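Local coordinates for secreted protein (PDB 5LXZ), which binds copper as a metalloradical protein of family AA5, related to galactose oxidase, and probably works as an oxidase, at residues 106-120 / 205-219. The protein carries 1 engineered substitution. Residues are numbered along the deposited sequence; the frame is centred on the assembly and turned at random.
Sequences DVTKAGGLMVVHNEN and NTYGIAQKLALDKKD
His117 and Tyr207 lie side by side on one face of an antiparallel sheet, a hydrogen-bonded pair of strands 111-118 and 206-210 in the GlxA beta-barrel domain, an addition to the Kelch-propeller body. The His117 backbone N donates to Tyr207 O at 2.7 Å. The Tyr207 side chain starts between its own backbone N and carbonyl carbon (chi1 59°), which lays the phenol beneath His117: CB of His117 sits over its face, 3.7 Å from the ring centroid, a CH-pi contact. The two rings are near parallel (18°) but slid apart, with little overlap. Ile209 CG1 packs obliquely against His117 CE1, and His117 ND1 donates in its ring plane to Val115 O at 3.2 Å, which helps to set the rotation of the imidazole. Ile209 N reaches that same oxygen from the opposite face.

On the other side, the Met114 chain, bent at chi2 and chi3, carries SD over Gly208 CA and CE against Ala210 CB, and also touches Tyr193 of strand 191-195. Between Gly111 and Val115 the register slips by one residue, and water 3 bridges Leu113 O and Gln211 N. Leu113 CD1 lies 3.4 Å from Asp219 OD1, in a carboxylate salt-bridged to Arg173 and Arg99. At the far end, extended Lys217 runs past Gly111 into the Asp106-Lys109 turn. Its ammonium ties two turn carbonyls together: NZ lies 2.8 Å from Lys109 O, nearly head-on, and 2.9 Å from Asp106 O, from above the carbonyl plane.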
loop_
_atom_site.group_PDB
_atom_site.type_symbol
_atom_site.label_atom_id
_atom_site.label_comp_id
_atom_site.label_asym_id
_atom_site.label_seq_id
_atom_site.Cartn_x
_atom_site.Cartn_y
_atom_site.Cartn_z
ATOM N N ASP A 106 2.953 -19.657 -23.512
ATOM C CA ASP A 106 3.267 -18.769 -24.589
ATOM C C ASP A 106 3.248 -17.340 -24.038
ATOM O O ASP A 106 2.193 -16.825 -23.612
ATOM C CB ASP A 106 2.258 -18.967 -25.713
ATOM C CG ASP A 106 2.562 -18.166 -26.929
ATOM O OD1 ASP A 106 3.202 -17.086 -26.832
ATOM O OD2 ASP A 106 2.139 -18.640 -28.031
ATOM N N VAL A 107 4.398 -16.681 -24.077
ATOM C CA VAL A 107 4.523 -15.338 -23.483
ATOM C C VAL A 107 3.701 -14.274 -24.172
ATOM O O VAL A 107 3.542 -13.199 -23.626
ATOM C CB VAL A 107 6.007 -14.851 -23.408
ATOM C CG1 VAL A 107 6.792 -15.755 -22.491
ATOM C CG2 VAL A 107 6.633 -14.718 -24.794
ATOM N N THR A 108 3.225 -14.539 -25.381
ATOM C CA THR A 108 2.403 -13.591 -26.123
ATOM C C THR A 108 0.906 -13.812 -25.880
ATOM O O THR A 108 0.103 -13.054 -26.380
ATOM C CB THR A 108 2.627 -13.713 -27.657
ATOM O OG1 THR A 108 2.206 -15.013 -28.103
ATOM C CG2 THR A 108 4.115 -13.514 -28.021
ATOM N N LYS A 109 0.547 -14.863 -25.153
ATOM C CA LYS A 109 -0.877 -15.201 -24.924
ATOM C C LYS A 109 -1.254 -15.032 -23.452
ATOM O O LYS A 109 -0.584 -15.498 -22.574
ATOM C CB LYS A 109 -1.185 -16.639 -25.360
ATOM C CG LYS A 109 -1.060 -16.805 -26.878
ATOM C CD LYS A 109 -1.221 -18.249 -27.302
ATOM C CE LYS A 109 -1.203 -18.292 -28.833
ATOM N NZ LYS A 109 -1.657 -19.639 -29.282
ATOM N N ALA A 110 -2.395 -14.394 -23.253
ATOM C CA ALA A 110 -2.932 -14.235 -21.883
ATOM C C ALA A 110 -3.132 -15.570 -21.230
ATOM O O ALA A 110 -3.541 -16.532 -21.857
ATOM C CB ALA A 110 -4.234 -13.491 -21.968
ATOM N N GLY A 111 -2.874 -15.654 -19.932
ATOM C CA GLY A 111 -3.099 -16.893 -19.207
ATOM C C GLY A 111 -2.729 -16.806 -17.760
ATOM O O GLY A 111 -2.346 -15.766 -17.273
ATOM N N GLY A 112 -2.894 -17.914 -17.072
ATOM C CA GLY A 112 -2.656 -18.008 -15.663
ATOM C C GLY A 112 -3.362 -19.187 -15.049
ATOM O O GLY A 112 -3.869 -20.047 -15.780
ATOM N N LEU A 113 -3.427 -19.238 -13.725
ATOM C CA LEU A 113 -4.034 -20.389 -13.060
ATOM C C LEU A 113 -5.542 -20.262 -12.912
ATOM O O LEU A 113 -6.054 -19.232 -12.484
ATOM C CB LEU A 113 -3.382 -20.693 -11.716
ATOM C CG LEU A 113 -1.908 -21.068 -11.829
ATOM C CD1 LEU A 113 -1.342 -21.261 -10.439
ATOM C CD2 LEU A 113 -1.692 -22.304 -12.681
ATOM N N MET A 114 -6.242 -21.307 -13.337
ATOM C CA MET A 114 -7.655 -21.479 -13.058
ATOM C C MET A 114 -7.825 -22.406 -11.874
ATOM O O MET A 114 -7.234 -23.510 -11.851
ATOM C CB MET A 114 -8.311 -22.119 -14.282
ATOM C CG MET A 114 -9.815 -22.300 -14.220
ATOM S SD MET A 114 -10.713 -20.742 -14.243
ATOM C CE MET A 114 -10.201 -20.033 -15.797
ATOM N N VAL A 115 -8.607 -21.987 -10.883
ATOM C CA VAL A 115 -8.925 -22.859 -9.750
ATOM C C VAL A 115 -10.259 -23.476 -10.066
ATOM O O VAL A 115 -11.280 -22.816 -10.022
ATOM C CB VAL A 115 -8.962 -22.109 -8.429
ATOM C CG1 VAL A 115 -9.329 -23.065 -7.283
ATOM C CG2 VAL A 115 -7.633 -21.428 -8.218
ATOM N N VAL A 116 -10.279 -24.772 -10.378
ATOM C CA VAL A 116 -11.525 -25.427 -10.702
ATOM C C VAL A 116 -12.131 -25.938 -9.406
ATOM O O VAL A 116 -11.428 -26.545 -8.589
ATOM C CB VAL A 116 -11.331 -26.571 -11.718
ATOM C CG1 VAL A 116 -12.666 -27.169 -12.132
ATOM C CG2 VAL A 116 -10.482 -26.128 -12.917
ATOM N N HIS A 117 -13.420 -25.694 -9.260
ATOM C CA HIS A 117 -14.226 -26.057 -8.107
ATOM C C HIS A 117 -15.123 -27.228 -8.473
ATOM O O HIS A 117 -15.724 -27.217 -9.510
ATOM C CB HIS A 117 -15.117 -24.894 -7.693
ATOM C CG HIS A 117 -14.406 -23.795 -6.995
ATOM N ND1 HIS A 117 -13.386 -23.085 -7.589
ATOM C CD2 HIS A 117 -14.568 -23.264 -5.769
ATOM C CE1 HIS A 117 -12.941 -22.174 -6.750
ATOM N NE2 HIS A 117 -13.647 -22.247 -5.647
ATOM N N ASN A 118 -15.162 -28.249 -7.608
ATOM C CA ASN A 118 -16.078 -29.377 -7.766
ATOM C C ASN A 118 -16.937 -29.448 -6.512
ATOM O O ASN A 118 -16.426 -29.760 -5.426
ATOM C CB ASN A 118 -15.281 -30.649 -7.969
ATOM C CG ASN A 118 -16.162 -31.888 -8.032
ATOM O OD1 ASN A 118 -17.371 -31.816 -8.253
ATOM N ND2 ASN A 118 -15.528 -33.055 -7.872
ATOM N N GLU A 119 -18.228 -29.144 -6.673
ATOM C CA GLU A 119 -19.189 -29.186 -5.579
ATOM C C GLU A 119 -19.755 -30.594 -5.341
ATOM O O GLU A 119 -20.522 -30.777 -4.432
ATOM C CB GLU A 119 -20.345 -28.230 -5.857
ATOM C CG GLU A 119 -19.889 -26.785 -5.990
ATOM C CD GLU A 119 -21.035 -25.797 -5.970
ATOM O OE1 GLU A 119 -22.184 -26.192 -6.244
ATOM O OE2 GLU A 119 -20.768 -24.618 -5.684
ATOM N N ASN A 120 -19.386 -31.556 -6.182
ATOM C CA ASN A 120 -19.894 -32.949 -6.066
ATOM C C ASN A 120 -19.066 -33.739 -5.054
ATOM O O ASN A 120 -17.903 -34.005 -5.297
ATOM C CB ASN A 120 -19.890 -33.635 -7.425
ATOM C CG ASN A 120 -20.744 -34.908 -7.439
ATOM O OD1 ASN A 120 -21.015 -35.462 -6.394
ATOM N ND2 ASN A 120 -21.179 -35.331 -8.604
ATOM N N ASN A 205 -22.211 -28.321 -10.835
ATOM C CA ASN A 205 -21.243 -28.595 -9.799
ATOM C C ASN A 205 -19.798 -28.222 -10.105
ATOM O O ASN A 205 -18.965 -28.289 -9.214
ATOM C CB ASN A 205 -21.269 -30.102 -9.512
ATOM C CG ASN A 205 -22.590 -30.586 -8.906
ATOM O OD1 ASN A 205 -23.301 -29.834 -8.269
ATOM N ND2 ASN A 205 -22.897 -31.869 -9.102
ATOM N N THR A 206 -19.479 -27.872 -11.349
ATOM C CA THR A 206 -18.099 -27.659 -11.739
ATOM C C THR A 206 -17.982 -26.265 -12.351
ATOM O O THR A 206 -18.701 -25.957 -13.299
ATOM C CB THR A 206 -17.623 -28.706 -12.777
ATOM O OG1 THR A 206 -18.174 -29.980 -12.434
ATOM C CG2 THR A 206 -16.112 -28.791 -12.806
ATOM N N TYR A 207 -17.094 -25.456 -11.782
ATOM C CA TYR A 207 -16.811 -24.123 -12.386
ATOM C C TYR A 207 -15.413 -23.696 -12.012
ATOM O O TYR A 207 -14.796 -24.260 -11.121
ATOM C CB TYR A 207 -17.832 -23.093 -11.905
ATOM C CG TYR A 207 -17.864 -22.915 -10.429
ATOM C CD1 TYR A 207 -18.638 -23.764 -9.622
ATOM C CD2 TYR A 207 -17.090 -21.956 -9.804
ATOM C CE1 TYR A 207 -18.643 -23.613 -8.264
ATOM C CE2 TYR A 207 -17.093 -21.814 -8.432
ATOM C CZ TYR A 207 -17.861 -22.654 -7.669
ATOM O OH TYR A 207 -17.852 -22.469 -6.298
ATOM N N GLY A 208 -14.911 -22.664 -12.682
ATOM C CA GLY A 208 -13.582 -22.163 -12.425
ATOM C C GLY A 208 -13.636 -20.805 -11.774
ATOM O O GLY A 208 -14.637 -20.078 -11.951
ATOM N N ILE A 209 -12.626 -20.512 -11.004
ATOM C CA ILE A 209 -12.361 -19.125 -10.539
ATOM C C ILE A 209 -10.938 -18.783 -10.877
ATOM O O ILE A 209 -10.024 -19.531 -10.542
ATOM C CB ILE A 209 -12.581 -18.942 -9.029
ATOM C CG1 ILE A 209 -13.999 -19.350 -8.647
ATOM C CG2 ILE A 209 -12.277 -17.490 -8.616
ATOM C CD1 ILE A 209 -15.077 -18.351 -8.935
ATOM N N ALA A 210 -10.700 -17.627 -11.501
ATOM C CA ALA A 210 -9.360 -17.208 -11.771
ATOM C C ALA A 210 -9.269 -15.734 -11.484
ATOM O O ALA A 210 -10.240 -15.026 -11.712
ATOM C CB ALA A 210 -9.001 -17.449 -13.215
ATOM N N GLN A 211 -8.105 -15.311 -11.035
ATOM C CA GLN A 211 -7.732 -13.909 -11.027
ATOM C C GLN A 211 -7.361 -13.474 -12.425
ATOM O O GLN A 211 -7.681 -14.174 -13.406
ATOM C CB GLN A 211 -6.593 -13.677 -10.037
ATOM C CG GLN A 211 -6.914 -14.093 -8.636
ATOM C CD GLN A 211 -8.101 -13.367 -8.082
ATOM O OE1 GLN A 211 -8.271 -12.153 -8.301
ATOM N NE2 GLN A 211 -8.981 -14.109 -7.446
ATOM N N LYS A 212 -6.744 -12.326 -12.587
ATOM C CA LYS A 212 -6.355 -11.859 -13.909
ATOM C C LYS A 212 -5.617 -12.928 -14.716
ATOM O O LYS A 212 -4.730 -13.618 -14.206
ATOM C CB LYS A 212 -5.539 -10.590 -13.849
ATOM C CG LYS A 212 -4.202 -10.724 -13.201
ATOM C CD LYS A 212 -3.302 -9.535 -13.536
ATOM C CE LYS A 212 -1.880 -9.900 -13.106
ATOM N NZ LYS A 212 -0.859 -8.884 -13.483
ATOM N N LEU A 213 -6.006 -13.009 -15.967
ATOM C CA LEU A 213 -5.395 -13.908 -16.957
ATOM C C LEU A 213 -4.824 -13.000 -18.036
ATOM O O LEU A 213 -5.548 -12.498 -18.913
ATOM C CB LEU A 213 -6.415 -14.899 -17.497
ATOM C CG LEU A 213 -7.041 -15.848 -16.465
ATOM C CD1 LEU A 213 -8.201 -16.650 -17.058
ATOM C CD2 LEU A 213 -5.996 -16.774 -15.823
ATOM N N ALA A 214 -3.527 -12.735 -17.925
ATOM C CA ALA A 214 -2.929 -11.707 -18.714
ATOM C C ALA A 214 -1.482 -12.110 -19.047
ATOM O O ALA A 214 -1.210 -13.290 -19.153
ATOM C CB ALA A 214 -3.095 -10.344 -18.017
ATOM N N LEU A 215 -0.605 -11.146 -19.262
ATOM C CA LEU A 215 0.730 -11.436 -19.726
ATOM C C LEU A 215 1.821 -11.427 -18.693
ATOM O O LEU A 215 2.911 -11.987 -18.941
ATOM C CB LEU A 215 1.052 -10.469 -20.862
ATOM C CG LEU A 215 0.191 -10.679 -22.099
ATOM C CD1 LEU A 215 0.544 -9.650 -23.157
ATOM C CD2 LEU A 215 0.293 -12.095 -22.641
ATOM N N ASP A 216 1.599 -10.802 -17.544
ATOM C CA ASP A 216 2.546 -10.842 -16.440
ATOM C C ASP A 216 2.021 -11.887 -15.452
ATOM O O ASP A 216 1.250 -11.575 -14.535
ATOM C CB ASP A 216 2.676 -9.434 -15.840
ATOM C CG ASP A 216 3.713 -9.327 -14.785
ATOM O OD1 ASP A 216 4.524 -10.275 -14.583
ATOM O OD2 ASP A 216 3.686 -8.276 -14.093
ATOM N N LYS A 217 2.412 -13.143 -15.689
ATOM C CA LYS A 217 1.770 -14.338 -15.134
ATOM C C LYS A 217 2.524 -14.900 -13.952
ATOM O O LYS A 217 3.690 -15.290 -14.092
ATOM C CB LYS A 217 1.734 -15.444 -16.190
ATOM C CG LYS A 217 1.224 -15.021 -17.525
ATOM C CD LYS A 217 1.272 -16.179 -18.509
ATOM C CE LYS A 217 0.826 -15.736 -19.864
ATOM N NZ LYS A 217 1.209 -16.772 -20.891
ATOM N N LYS A 218 1.828 -15.045 -12.831
ATOM C CA LYS A 218 2.456 -15.417 -11.566
ATOM C C LYS A 218 1.530 -16.375 -10.781
ATOM O O LYS A 218 0.308 -16.301 -10.947
ATOM C CB LYS A 218 2.695 -14.142 -10.770
ATOM C CG LYS A 218 4.158 -13.915 -10.422
ATOM N N ASP A 219 2.132 -17.311 -10.025
ATOM C CA ASP A 219 1.436 -18.231 -9.077
ATOM C C ASP A 219 1.761 -17.679 -7.684
ATOM O O ASP A 219 2.713 -18.109 -7.039
ATOM C CB ASP A 219 1.941 -19.668 -9.267
ATOM C CG ASP A 219 1.312 -20.674 -8.291
ATOM O OD1 ASP A 219 0.311 -20.328 -7.615
ATOM O OD2 ASP A 219 1.839 -21.820 -8.200
HETATM O O HOH W 1 3.734 -13.426 -20.956
HETATM O O HOH W 2 -2.165 -14.066 -15.092
HETATM O O HOH W 3 -5.871 -17.081 -10.900
HETATM O O HOH W 4 -2.094 -16.953 -12.431
HETATM O O HOH W 5 -18.430 -32.125 -10.702
HETATM O O HOH W 6 -20.829 -33.461 -10.860
#